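Local coordinates for 190aa long hypothetical protein (Pyrococcus horikoshii, PDB 2DDZ) that is of unknown function but assembles as a hexamer and belongs to a family placed in the same clan as class II aminoacyl-tRNA synthetases, at residues Leu90-Tyr102 with Glu163-Ile176. Numbering follows the deposited sequence.
Sequences LLIARLVELLWNY and EFMERSAKALVEEI. With GAI (guanidine), chain S.
Backbones come nearest at L91 with L172 and at L95 with S168 where helices 90-100 and 163-176 pack in a roughly antiparallel sense, their axes 9.9 Å apart at closest approach and their N-to-C directions 135° apart. The middle is apolar: CD2 of L172 lies between L91 and L95, 4.0 Å from the CD2 of each. One turn on, L98 is directed across the interface by a CG anti to its backbone N (chi1 179°), and its CD2 presses on S168 CB at 3.4 Å, tighter than usual carbon packing. The same methyl meets F164 CE1, beside L99 CD2.

Beyond L98 the contact turns polar. Y102 OH donates to E163 OE1 (2.5 Å) on the syn side. R167 holds the other oxygen, E163 OE2, through NE and NH1; both bonds lie near the guanidinium plane, which fixes its rotation. Y102 CZ sits 3.4 Å above the guanidinium centre. F164 turns its edge to the Y102 face in an offset edge-to-face pair, planes 67° apart.

At the other end, A171 CB sits over one face of the R94 guanidinium, toward its rim, while a water accepts from R94 NE (2.7 Å) and donates to E175 OE1 and A171 O. E175 OE2 is salt-bridged to R108 of the second subunit. Beneath both helices runs the mixed sheet: L91, F164 and I176 touch strand 68-75, and L95 and L99 reach strand 112-115.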
loop_
_atom_site.group_PDB
_atom_site.type_symbol
_atom_site.label_atom_id
_atom_site.label_comp_id
_atom_site.label_asym_id
_atom_site.label_seq_id
_atom_site.Cartn_x
_atom_site.Cartn_y
_atom_site.Cartn_z
ATOM N N LEU E 90 -14.145 -13.126 10.550
ATOM C CA LEU E 90 -13.599 -14.473 10.588
ATOM C C LEU E 90 -13.518 -14.892 12.051
ATOM O O LEU E 90 -13.813 -16.037 12.397
ATOM C CB LEU E 90 -12.197 -14.514 9.991
ATOM C CG LEU E 90 -11.486 -15.867 10.093
ATOM C CD1 LEU E 90 -12.327 -16.979 9.448
ATOM C CD2 LEU E 90 -10.139 -15.757 9.414
ATOM N N LEU E 91 -13.117 -13.958 12.908
ATOM C CA LEU E 91 -12.987 -14.240 14.330
ATOM C C LEU E 91 -14.351 -14.464 14.996
ATOM O O LEU E 91 -14.489 -15.354 15.835
ATOM C CB LEU E 91 -12.236 -13.100 15.028
ATOM C CG LEU E 91 -10.813 -12.789 14.559
ATOM C CD1 LEU E 91 -10.255 -11.638 15.391
ATOM C CD2 LEU E 91 -9.931 -14.014 14.704
ATOM N N ILE E 92 -15.353 -13.663 14.634
ATOM C CA ILE E 92 -16.694 -13.830 15.205
ATOM C C ILE E 92 -17.212 -15.187 14.746
ATOM O O ILE E 92 -17.880 -15.897 15.499
ATOM C CB ILE E 92 -17.673 -12.700 14.749
ATOM C CG1 ILE E 92 -17.455 -11.447 15.600
ATOM C CG2 ILE E 92 -19.122 -13.117 14.951
ATOM C CD1 ILE E 92 -16.029 -11.137 15.784
ATOM N N ALA E 93 -16.886 -15.554 13.511
ATOM C CA ALA E 93 -17.312 -16.844 12.992
ATOM C C ALA E 93 -16.666 -17.959 13.810
ATOM O O ALA E 93 -17.325 -18.941 14.135
ATOM C CB ALA E 93 -16.936 -16.981 11.522
ATOM N N ARG E 94 -15.387 -17.814 14.150
ATOM C CA ARG E 94 -14.721 -18.845 14.942
ATOM C C ARG E 94 -15.360 -18.960 16.327
ATOM O O ARG E 94 -15.529 -20.065 16.839
ATOM C CB ARG E 94 -13.235 -18.558 15.094
ATOM C CG ARG E 94 -12.510 -19.550 16.019
ATOM C CD ARG E 94 -12.278 -20.916 15.354
ATOM N NE ARG E 94 -11.651 -21.878 16.265
ATOM C CZ ARG E 94 -12.314 -22.633 17.143
ATOM N NH1 ARG E 94 -13.635 -22.551 17.236
ATOM N NH2 ARG E 94 -11.659 -23.472 17.934
ATOM N N LEU E 95 -15.707 -17.821 16.929
ATOM C CA LEU E 95 -16.361 -17.808 18.234
ATOM C C LEU E 95 -17.698 -18.539 18.148
ATOM O O LEU E 95 -18.122 -19.193 19.101
ATOM C CB LEU E 95 -16.617 -16.375 18.713
ATOM C CG LEU E 95 -15.395 -15.558 19.131
ATOM C CD1 LEU E 95 -15.866 -14.211 19.644
ATOM C CD2 LEU E 95 -14.600 -16.302 20.223
ATOM N N VAL E 96 -18.364 -18.427 17.004
ATOM C CA VAL E 96 -19.647 -19.083 16.815
ATOM C C VAL E 96 -19.442 -20.596 16.790
ATOM O O VAL E 96 -20.151 -21.336 17.468
ATOM C CB VAL E 96 -20.330 -18.587 15.511
ATOM C CG1 VAL E 96 -21.522 -19.466 15.156
ATOM C CG2 VAL E 96 -20.793 -17.137 15.700
ATOM N N GLU E 97 -18.459 -21.045 16.015
ATOM C CA GLU E 97 -18.127 -22.466 15.923
ATOM C C GLU E 97 -17.815 -23.003 17.323
ATOM O O GLU E 97 -18.205 -24.109 17.682
ATOM C CB GLU E 97 -16.893 -22.653 15.042
ATOM C CG GLU E 97 -17.133 -22.539 13.549
ATOM C CD GLU E 97 -15.848 -22.250 12.776
ATOM O OE1 GLU E 97 -14.762 -22.640 13.260
ATOM O OE2 GLU E 97 -15.925 -21.644 11.684
ATOM N N LEU E 98 -17.103 -22.199 18.103
ATOM C CA LEU E 98 -16.713 -22.574 19.450
ATOM C C LEU E 98 -17.888 -22.766 20.411
ATOM O O LEU E 98 -17.838 -23.614 21.299
ATOM C CB LEU E 98 -15.757 -21.520 20.017
ATOM C CG LEU E 98 -15.285 -21.787 21.448
ATOM C CD1 LEU E 98 -14.575 -23.137 21.494
ATOM C CD2 LEU E 98 -14.358 -20.671 21.921
ATOM N N LEU E 99 -18.938 -21.973 20.246
ATOM C CA LEU E 99 -20.099 -22.088 21.122
ATOM C C LEU E 99 -20.805 -23.408 20.866
ATOM O O LEU E 99 -21.479 -23.939 21.741
ATOM C CB LEU E 99 -21.045 -20.903 20.910
ATOM C CG LEU E 99 -20.550 -19.568 21.483
ATOM C CD1 LEU E 99 -21.462 -18.444 21.051
ATOM C CD2 LEU E 99 -20.511 -19.656 22.993
ATOM N N TRP E 100 -20.637 -23.941 19.661
ATOM C CA TRP E 100 -21.233 -25.226 19.319
ATOM C C TRP E 100 -20.637 -26.358 20.154
ATOM O O TRP E 100 -21.344 -27.292 20.518
ATOM C CB TRP E 100 -21.041 -25.530 17.835
ATOM C CG TRP E 100 -22.069 -24.880 16.981
ATOM C CD1 TRP E 100 -21.970 -23.682 16.334
ATOM C CD2 TRP E 100 -23.388 -25.371 16.717
ATOM N NE1 TRP E 100 -23.147 -23.394 15.680
ATOM C CE2 TRP E 100 -24.035 -24.415 15.898
ATOM C CE3 TRP E 100 -24.089 -26.526 17.094
ATOM C CZ2 TRP E 100 -25.356 -24.582 15.450
ATOM C CZ3 TRP E 100 -25.398 -26.690 16.649
ATOM C CH2 TRP E 100 -26.016 -25.721 15.835
ATOM N N ASN E 101 -19.341 -26.273 20.454
ATOM C CA ASN E 101 -18.679 -27.303 21.253
ATOM C C ASN E 101 -19.097 -27.168 22.715
ATOM O O ASN E 101 -18.648 -27.911 23.589
ATOM C CB ASN E 101 -17.153 -27.204 21.098
ATOM C CG ASN E 101 -16.693 -27.462 19.665
ATOM O OD1 ASN E 101 -17.436 -28.013 18.850
ATOM N ND2 ASN E 101 -15.460 -27.069 19.358
ATOM N N TYR E 102 -19.959 -26.195 22.965
ATOM C CA TYR E 102 -20.492 -25.976 24.296
ATOM C C TYR E 102 -21.966 -26.370 24.246
ATOM O O TYR E 102 -22.715 -26.159 25.201
ATOM C CB TYR E 102 -20.369 -24.516 24.708
ATOM C CG TYR E 102 -19.012 -24.131 25.241
ATOM C CD1 TYR E 102 -17.941 -23.890 24.381
ATOM C CD2 TYR E 102 -18.811 -23.959 26.615
ATOM C CE1 TYR E 102 -16.704 -23.478 24.873
ATOM C CE2 TYR E 102 -17.580 -23.549 27.124
ATOM C CZ TYR E 102 -16.531 -23.307 26.246
ATOM O OH TYR E 102 -15.323 -22.881 26.746
ATOM N N GLU E 163 -13.491 -19.800 32.144
ATOM C CA GLU E 163 -13.068 -20.897 31.284
ATOM C C GLU E 163 -13.253 -20.559 29.807
ATOM O O GLU E 163 -12.423 -20.923 28.973
ATOM C CB GLU E 163 -13.846 -22.166 31.637
ATOM C CG GLU E 163 -13.282 -23.451 31.030
ATOM C CD GLU E 163 -13.639 -23.633 29.563
ATOM O OE1 GLU E 163 -14.801 -23.359 29.194
ATOM O OE2 GLU E 163 -12.765 -24.067 28.785
ATOM N N PHE E 164 -14.338 -19.864 29.478
ATOM C CA PHE E 164 -14.578 -19.503 28.083
ATOM C C PHE E 164 -13.460 -18.557 27.607
ATOM O O PHE E 164 -12.906 -18.746 26.531
ATOM C CB PHE E 164 -15.956 -18.836 27.913
ATOM C CG PHE E 164 -16.331 -18.592 26.472
ATOM C CD1 PHE E 164 -16.694 -19.649 25.640
ATOM C CD2 PHE E 164 -16.267 -17.309 25.935
ATOM C CE1 PHE E 164 -16.974 -19.431 24.289
ATOM C CE2 PHE E 164 -16.545 -17.081 24.589
ATOM C CZ PHE E 164 -16.902 -18.144 23.761
ATOM N N MET E 165 -13.150 -17.554 28.429
ATOM C CA MET E 165 -12.099 -16.581 28.142
ATOM C C MET E 165 -10.807 -17.307 27.726
ATOM O O MET E 165 -10.174 -16.969 26.723
ATOM C CB MET E 165 -11.822 -15.705 29.384
ATOM C CG MET E 165 -12.945 -14.712 29.755
ATOM S SD MET E 165 -12.750 -13.775 31.247
ATOM C CE MET E 165 -11.473 -12.879 30.826
ATOM N N GLU E 166 -10.434 -18.320 28.502
ATOM C CA GLU E 166 -9.235 -19.108 28.243
ATOM C C GLU E 166 -9.290 -19.885 26.920
ATOM O O GLU E 166 -8.356 -19.828 26.113
ATOM C CB GLU E 166 -9.013 -20.105 29.392
ATOM C CG GLU E 166 -7.655 -20.792 29.424
ATOM C CD GLU E 166 -6.553 -19.864 29.894
ATOM O OE1 GLU E 166 -6.863 -18.938 30.675
ATOM O OE2 GLU E 166 -5.382 -20.065 29.497
ATOM N N ARG E 167 -10.380 -20.620 26.699
ATOM C CA ARG E 167 -10.490 -21.434 25.491
ATOM C C ARG E 167 -10.697 -20.651 24.206
ATOM O O ARG E 167 -10.150 -21.010 23.160
ATOM C CB ARG E 167 -11.617 -22.466 25.629
ATOM C CG ARG E 167 -11.493 -23.586 24.593
ATOM C CD ARG E 167 -12.647 -24.569 24.649
ATOM N NE ARG E 167 -13.092 -24.767 26.017
ATOM C CZ ARG E 167 -14.023 -25.641 26.389
ATOM N NH1 ARG E 167 -14.363 -25.736 27.673
ATOM N NH2 ARG E 167 -14.613 -26.422 25.493
ATOM N N SER E 168 -11.499 -19.593 24.287
ATOM C CA SER E 168 -11.772 -18.768 23.116
ATOM C C SER E 168 -10.541 -17.941 22.746
ATOM O O SER E 168 -10.277 -17.730 21.562
ATOM C CB SER E 168 -12.992 -17.865 23.372
ATOM O OG SER E 168 -12.757 -16.976 24.450
ATOM N N ALA E 169 -9.774 -17.497 23.741
ATOM C CA ALA E 169 -8.569 -16.717 23.456
ATOM C C ALA E 169 -7.592 -17.546 22.625
ATOM O O ALA E 169 -7.011 -17.062 21.647
ATOM C CB ALA E 169 -7.906 -16.279 24.752
ATOM N N LYS E 170 -7.424 -18.804 23.017
ATOM C CA LYS E 170 -6.531 -19.724 22.319
ATOM C C LYS E 170 -7.057 -19.991 20.903
ATOM O O LYS E 170 -6.282 -20.117 19.956
ATOM C CB LYS E 170 -6.437 -21.038 23.110
ATOM C CG LYS E 170 -5.383 -22.035 22.629
ATOM C CD LYS E 170 -5.454 -23.321 23.455
ATOM C CE LYS E 170 -4.387 -24.346 23.068
ATOM N NZ LYS E 170 -3.016 -23.942 23.493
ATOM N N ALA E 171 -8.377 -20.072 20.767
ATOM C CA ALA E 171 -9.018 -20.320 19.474
ATOM C C ALA E 171 -8.769 -19.183 18.487
ATOM O O ALA E 171 -8.531 -19.420 17.305
ATOM C CB ALA E 171 -10.524 -20.511 19.666
ATOM N N LEU E 172 -8.836 -17.948 18.983
ATOM C CA LEU E 172 -8.622 -16.773 18.153
ATOM C C LEU E 172 -7.153 -16.604 17.768
ATOM O O LEU E 172 -6.844 -16.228 16.635
ATOM C CB LEU E 172 -9.139 -15.524 18.870
ATOM C CG LEU E 172 -10.650 -15.517 19.133
ATOM C CD1 LEU E 172 -11.081 -14.113 19.515
ATOM C CD2 LEU E 172 -11.407 -15.987 17.896
ATOM N N VAL E 173 -6.245 -16.877 18.698
ATOM C CA VAL E 173 -4.829 -16.765 18.382
ATOM C C VAL E 173 -4.500 -17.772 17.280
ATOM O O VAL E 173 -3.824 -17.440 16.310
ATOM C CB VAL E 173 -3.944 -17.041 19.615
ATOM C CG1 VAL E 173 -2.485 -17.174 19.194
ATOM C CG2 VAL E 173 -4.087 -15.911 20.614
ATOM N N GLU E 174 -4.997 -18.999 17.416
ATOM C CA GLU E 174 -4.745 -20.022 16.403
ATOM C C GLU E 174 -5.324 -19.610 15.056
ATOM O O GLU E 174 -4.745 -19.896 14.011
ATOM C CB GLU E 174 -5.352 -21.359 16.818
ATOM C CG GLU E 174 -4.747 -21.951 18.068
ATOM C CD GLU E 174 -5.254 -23.351 18.346
ATOM O OE1 GLU E 174 -6.317 -23.722 17.796
ATOM O OE2 GLU E 174 -4.595 -24.073 19.123
ATOM N N GLU E 175 -6.471 -18.941 15.085
ATOM C CA GLU E 175 -7.117 -18.498 13.857
ATOM C C GLU E 175 -6.207 -17.523 13.132
ATOM O O GLU E 175 -5.949 -17.659 11.934
ATOM C CB GLU E 175 -8.445 -17.810 14.174
ATOM C CG GLU E 175 -9.352 -17.626 12.967
ATOM C CD GLU E 175 -9.723 -18.947 12.312
ATOM O OE1 GLU E 175 -10.037 -19.909 13.049
ATOM O OE2 GLU E 175 -9.708 -19.024 11.063
ATOM N N ILE E 176 -5.717 -16.538 13.875
ATOM C CA ILE E 176 -4.846 -15.525 13.310
ATOM C C ILE E 176 -3.551 -16.122 12.763
ATOM O O ILE E 176 -3.126 -15.773 11.662
ATOM C CB ILE E 176 -4.530 -14.442 14.362
ATOM C CG1 ILE E 176 -5.788 -13.610 14.609
ATOM C CG2 ILE E 176 -3.374 -13.580 13.896
ATOM C CD1 ILE E 176 -5.707 -12.692 15.793
HETATM C C GAI S . -24.035 -28.320 13.900
HETATM N N1 GAI S . -23.033 -27.513 14.066
HETATM N N2 GAI S . -23.965 -29.598 14.299
HETATM N N3 GAI S . -25.169 -27.862 13.314
HETATM O O HOH W 1 -9.167 -21.650 15.221
#